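Local coordinates for protein beta-galactosidase BgaB (Bifidobacterium adolescentis, PDB 5VYM) that hydrolyses terminal beta-galactosyl residues of transgalactooligosaccharides, preferring Gal(beta1-4)Gal linkages, and is a glycoside hydrolase family 42 enzyme present here as its trimerisation-domain piece, at residues B[68-76]-B[100-108]. Sequence-based numbering, arbitrary orientation.
Sequences TVLILSAAD and DEHFHTWLG
The Trp106 indole meets Leu72 O and Ala74 N at its edge, in the ring plane, while Asp100 CB lies 3.4 Å above one face, offset toward the rim. At that edge Trp106 NE1 donates to Leu72 O at 2.9 Å; the C=O...N angle of 165° brings the donor almost in line with the carbonyl. Further round the ring, Trp106 CH2 touches Ala74 CB. A leucine in place of Trp106 would probably leave Leu72 O without this N-H donor and open a gap beside Ala74 CB. The other flat group, the Phe103 ring, takes Ile71 CD1 over one face, a CH-pi contact 4.2 Å from the centroid and 16° off the normal. Ile71 CG2, anti to the backbone N, reaches Asp100 O at 3.3 Å. Glu101 bends at chi2, bringing OE1 against Ser73 CB at 3.4 Å; a water donates to Glu101 OE1 (2.6 Å) and accepts from Ala74 N, linking the carboxylate to the helix whose N-cap is Ser73, its OG accepting from Asp76 N. Within the trimerisation domain, the contact packs the loop after strand 89-93 on the turn from strand 63-66 into helix 74-85, beyond the ends of these two parallel-sheet strands; Ile99 pairs with Leu70 and Leu72 through backbone bonds, and helix 13-20 flanks the Ile71-Phe103 end through Glu14 and Ala18.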
ATOM      1  N   THR B  68      -9.521  14.007  10.607  1.00 37.63           N
ATOM      2  CA  THR B  68      -9.633  13.445  11.953  1.00 40.10           C
ATOM      3  C   THR B  68     -10.579  12.244  11.962  1.00 37.23           C
ATOM      4  O   THR B  68     -11.487  12.129  12.789  1.00 39.42           O
ATOM      5  CB  THR B  68     -10.071  14.514  12.961  1.00 45.40           C
ATOM      6  OG1 THR B  68      -9.361  15.731  12.699  1.00 44.56           O
ATOM      7  CG2 THR B  68      -9.769  14.074  14.394  1.00 35.59           C
ATOM      8  N   VAL B  69     -10.370  11.344  11.006  1.00 35.97           N
ATOM      9  CA  VAL B  69     -11.082  10.056  10.990  1.00 31.14           C
ATOM     10  C   VAL B  69     -10.245   9.117  11.851  1.00 35.91           C
ATOM     11  O   VAL B  69      -9.449   8.307  11.371  1.00 45.91           O
ATOM     12  CB  VAL B  69     -11.306   9.535   9.568  1.00 38.68           C
ATOM     13  CG1 VAL B  69     -12.055   8.209   9.594  1.00 30.14           C
ATOM     14  CG2 VAL B  69     -12.075  10.561   8.752  1.00 39.20           C
ATOM     15  N   LEU B  70     -10.421   9.246  13.168  1.00 32.54           N
ATOM     16  CA  LEU B  70      -9.565   8.530  14.111  1.00 38.00           C
ATOM     17  C   LEU B  70      -9.728   7.022  13.981  1.00 37.55           C
ATOM     18  O   LEU B  70      -8.747   6.274  14.066  1.00 37.74           O
ATOM     19  CB  LEU B  70      -9.874   8.977  15.540  1.00 44.68           C
ATOM     20  CG  LEU B  70      -9.465  10.402  15.909  1.00 54.91           C
ATOM     21  CD1 LEU B  70     -10.562  11.070  16.716  1.00 65.75           C
ATOM     22  CD2 LEU B  70      -8.158  10.389  16.685  1.00 54.38           C
ATOM     23  N   ILE B  71     -10.957   6.556  13.779  1.00 30.58           N
ATOM     24  CA  ILE B  71     -11.252   5.132  13.693  1.00 35.86           C
ATOM     25  C   ILE B  71     -11.263   4.738  12.224  1.00 38.01           C
ATOM     26  O   ILE B  71     -12.093   5.227  11.448  1.00 42.12           O
ATOM     27  CB  ILE B  71     -12.592   4.792  14.363  1.00 38.00           C
ATOM     28  CG1 ILE B  71     -12.724   5.514  15.707  1.00 44.98           C
ATOM     29  CG2 ILE B  71     -12.722   3.289  14.546  1.00 31.51           C
ATOM     30  CD1 ILE B  71     -11.734   5.058  16.749  1.00 46.62           C
ATOM     31  N   LEU B  72     -10.338   3.861  11.840  1.00 33.30           N
ATOM     32  CA  LEU B  72     -10.287   3.306  10.493  1.00 30.52           C
ATOM     33  C   LEU B  72     -10.073   1.808  10.604  1.00 34.12           C
ATOM     34  O   LEU B  72      -9.025   1.361  11.080  1.00 37.91           O
ATOM     35  CB  LEU B  72      -9.172   3.943   9.661  1.00 33.57           C
ATOM     36  CG  LEU B  72      -9.559   5.072   8.706  1.00 42.50           C
ATOM     37  CD1 LEU B  72      -8.393   5.405   7.788  1.00 38.41           C
ATOM     38  CD2 LEU B  72     -10.795   4.703   7.900  1.00 43.58           C
ATOM     39  N   SER B  73     -11.067   1.036  10.177  1.00 33.95           N
ATOM     40  CA  SER B  73     -10.913  -0.406  10.123  1.00 34.16           C
ATOM     41  C   SER B  73      -9.930  -0.784   9.016  1.00 37.13           C
ATOM     42  O   SER B  73      -9.575   0.027   8.155  1.00 36.93           O
ATOM     43  CB  SER B  73     -12.263  -1.081   9.890  1.00 35.16           C
ATOM     44  OG  SER B  73     -12.852  -0.631   8.682  1.00 41.61           O
ATOM     45  N   ALA B  74      -9.478  -2.038   9.051  1.00 36.19           N
ATOM     46  CA  ALA B  74      -8.629  -2.533   7.975  1.00 38.88           C
ATOM     47  C   ALA B  74      -9.374  -2.527   6.646  1.00 36.36           C
ATOM     48  O   ALA B  74      -8.808  -2.161   5.609  1.00 35.81           O
ATOM     49  CB  ALA B  74      -8.123  -3.937   8.302  1.00 23.63           C
ATOM     50  N   ALA B  75     -10.653  -2.911   6.664  1.00 28.32           N
ATOM     51  CA  ALA B  75     -11.432  -2.956   5.432  1.00 26.70           C
ATOM     52  C   ALA B  75     -11.616  -1.564   4.842  1.00 36.04           C
ATOM     53  O   ALA B  75     -11.602  -1.395   3.617  1.00 41.32           O
ATOM     54  CB  ALA B  75     -12.787  -3.612   5.693  1.00 25.56           C
ATOM     55  N   ASP B  76     -11.789  -0.552   5.694  1.00 35.94           N
ATOM     56  CA  ASP B  76     -11.959   0.806   5.188  1.00 38.31           C
ATOM     57  C   ASP B  76     -10.645   1.371   4.662  1.00 35.91           C
ATOM     58  O   ASP B  76     -10.635   2.103   3.665  1.00 27.91           O
ATOM     59  CB  ASP B  76     -12.545   1.707   6.275  1.00 38.61           C
ATOM     60  CG  ASP B  76     -14.038   1.493   6.467  1.00 48.63           C
ATOM     61  OD1 ASP B  76     -14.690   0.970   5.537  1.00 47.71           O
ATOM     62  OD2 ASP B  76     -14.560   1.856   7.542  1.00 53.30           O
ATOM     63  N   ASP B 100      -8.287   1.286  15.380  1.00 37.58           N
ATOM     64  CA  ASP B 100      -9.026   0.336  14.563  1.00 37.90           C
ATOM     65  C   ASP B 100     -10.489   0.281  15.006  1.00 41.14           C
ATOM     66  O   ASP B 100     -10.912   0.970  15.938  1.00 37.73           O
ATOM     67  CB  ASP B 100      -8.364  -1.044  14.616  1.00 39.64           C
ATOM     68  CG  ASP B 100      -8.598  -1.764  15.935  1.00 47.35           C
ATOM     69  OD1 ASP B 100      -8.869  -1.096  16.952  1.00 49.45           O
ATOM     70  OD2 ASP B 100      -8.502  -3.009  15.954  1.00 52.59           O
ATOM     71  N   GLU B 101     -11.274  -0.564  14.330  1.00 39.61           N
ATOM     72  CA  GLU B 101     -12.712  -0.610  14.577  1.00 42.79           C
ATOM     73  C   GLU B 101     -13.057  -1.186  15.944  1.00 45.24           C
ATOM     74  O   GLU B 101     -14.170  -0.963  16.431  1.00 55.67           O
ATOM     75  CB  GLU B 101     -13.415  -1.419  13.482  1.00 40.03           C
ATOM     76  CG  GLU B 101     -13.187  -2.923  13.546  1.00 45.76           C
ATOM     77  CD  GLU B 101     -11.838  -3.351  12.992  1.00 61.63           C
ATOM     78  OE1 GLU B 101     -11.009  -2.473  12.673  1.00 62.93           O
ATOM     79  OE2 GLU B 101     -11.608  -4.573  12.872  1.00 75.62           O
ATOM     80  N   HIS B 102     -12.140  -1.922  16.570  1.00 40.83           N
ATOM     81  CA  HIS B 102     -12.336  -2.426  17.921  1.00 39.15           C
ATOM     82  C   HIS B 102     -11.842  -1.454  18.982  1.00 36.67           C
ATOM     83  O   HIS B 102     -11.695  -1.846  20.144  1.00 41.86           O
ATOM     84  CB  HIS B 102     -11.640  -3.778  18.088  1.00 27.90           C
ATOM     85  CG  HIS B 102     -12.197  -4.853  17.209  1.00 47.82           C
ATOM     86  ND1 HIS B 102     -13.203  -5.702  17.617  1.00 51.42           N
ATOM     87  CD2 HIS B 102     -11.894  -5.211  15.939  1.00 55.17           C
ATOM     88  CE1 HIS B 102     -13.493  -6.538  16.638  1.00 53.91           C
ATOM     89  NE2 HIS B 102     -12.713  -6.263  15.608  1.00 55.19           N
ATOM     90  N   PHE B 103     -11.584  -0.202  18.602  1.00 30.65           N
ATOM     91  CA  PHE B 103     -11.074   0.824  19.511  1.00 31.12           C
ATOM     92  C   PHE B 103      -9.763   0.396  20.168  1.00 33.92           C
ATOM     93  O   PHE B 103      -9.550   0.593  21.365  1.00 44.30           O
ATOM     94  CB  PHE B 103     -12.121   1.210  20.557  1.00 30.99           C
ATOM     95  CG  PHE B 103     -13.145   2.181  20.047  1.00 38.33           C
ATOM     96  CD1 PHE B 103     -13.108   3.510  20.431  1.00 34.00           C
ATOM     97  CD2 PHE B 103     -14.131   1.771  19.164  1.00 45.17           C
ATOM     98  CE1 PHE B 103     -14.045   4.411  19.957  1.00 34.26           C
ATOM     99  CE2 PHE B 103     -15.070   2.666  18.684  1.00 42.32           C
ATOM    100  CZ  PHE B 103     -15.025   3.988  19.082  1.00 33.45           C
ATOM    101  N   HIS B 104      -8.875  -0.192  19.369  1.00 35.20           N
ATOM    102  CA  HIS B 104      -7.504  -0.475  19.767  1.00 36.72           C
ATOM    103  C   HIS B 104      -6.559   0.373  18.928  1.00 37.95           C
ATOM    104  O   HIS B 104      -6.785   0.568  17.729  1.00 38.61           O
ATOM    105  CB  HIS B 104      -7.161  -1.957  19.589  1.00 39.25           C
ATOM    106  CG  HIS B 104      -7.851  -2.863  20.559  1.00 50.60           C
ATOM    107  ND1 HIS B 104      -7.518  -2.915  21.895  1.00 54.76           N
ATOM    108  CD2 HIS B 104      -8.845  -3.765  20.384  1.00 54.69           C
ATOM    109  CE1 HIS B 104      -8.282  -3.803  22.504  1.00 56.98           C
ATOM    110  NE2 HIS B 104      -9.097  -4.334  21.609  1.00 57.31           N
ATOM    111  N   THR B 105      -5.499   0.872  19.559  1.00 40.37           N
ATOM    112  CA  THR B 105      -4.523   1.682  18.842  1.00 34.00           C
ATOM    113  C   THR B 105      -3.824   0.852  17.772  1.00 40.99           C
ATOM    114  O   THR B 105      -3.326  -0.244  18.047  1.00 42.68           O
ATOM    115  CB  THR B 105      -3.494   2.257  19.815  1.00 28.80           C
ATOM    116  OG1 THR B 105      -4.146   3.134  20.742  1.00 43.64           O
ATOM    117  CG2 THR B 105      -2.424   3.030  19.065  1.00 27.67           C
ATOM    118  N   TRP B 106      -3.798   1.374  16.545  1.00 39.39           N
ATOM    119  CA  TRP B 106      -3.044   0.729  15.478  1.00 33.06           C
ATOM    120  C   TRP B 106      -1.561   0.706  15.828  1.00 41.06           C
ATOM    121  O   TRP B 106      -0.962   1.745  16.123  1.00 39.85           O
ATOM    122  CB  TRP B 106      -3.252   1.457  14.149  1.00 31.50           C
ATOM    123  CG  TRP B 106      -4.464   1.031  13.379  1.00 38.21           C
ATOM    124  CD1 TRP B 106      -5.615   1.742  13.207  1.00 40.93           C
ATOM    125  CD2 TRP B 106      -4.640  -0.197  12.658  1.00 40.67           C
ATOM    126  NE1 TRP B 106      -6.499   1.033  12.431  1.00 40.54           N
ATOM    127  CE2 TRP B 106      -5.926  -0.162  12.081  1.00 42.76           C
ATOM    128  CE3 TRP B 106      -3.837  -1.324  12.451  1.00 35.80           C
ATOM    129  CZ2 TRP B 106      -6.427  -1.209  11.309  1.00 38.52           C
ATOM    130  CZ3 TRP B 106      -4.338  -2.363  11.683  1.00 30.70           C
ATOM    131  CH2 TRP B 106      -5.620  -2.298  11.123  1.00 34.48           C
ATOM    132  N   LEU B 107      -0.972  -0.484  15.791  1.00 38.12           N
ATOM    133  CA  LEU B 107       0.429  -0.676  16.133  1.00 39.43           C
ATOM    134  C   LEU B 107       1.282  -0.746  14.872  1.00 35.52           C
ATOM    135  O   LEU B 107       0.794  -1.069  13.787  1.00 43.16           O
ATOM    136  CB  LEU B 107       0.616  -1.955  16.952  1.00 42.52           C
ATOM    137  CG  LEU B 107      -0.221  -2.096  18.222  1.00 44.61           C
ATOM    138  CD1 LEU B 107      -0.068  -3.497  18.787  1.00 43.26           C
ATOM    139  CD2 LEU B 107       0.175  -1.047  19.248  1.00 25.61           C
ATOM    140  N   GLY B 108       2.567  -0.427  15.023  1.00 36.56           N
ATOM    141  CA  GLY B 108       3.536  -0.572  13.952  1.00 36.93           C
ATOM    142  C   GLY B 108       4.028   0.717  13.319  1.00 41.13           C
ATOM    143  O   GLY B 108       4.843   0.653  12.391  1.00 45.11           O
TER
HETATM  144  O   HOH W   1      -9.216  -3.949  11.553  1.00 55.55           O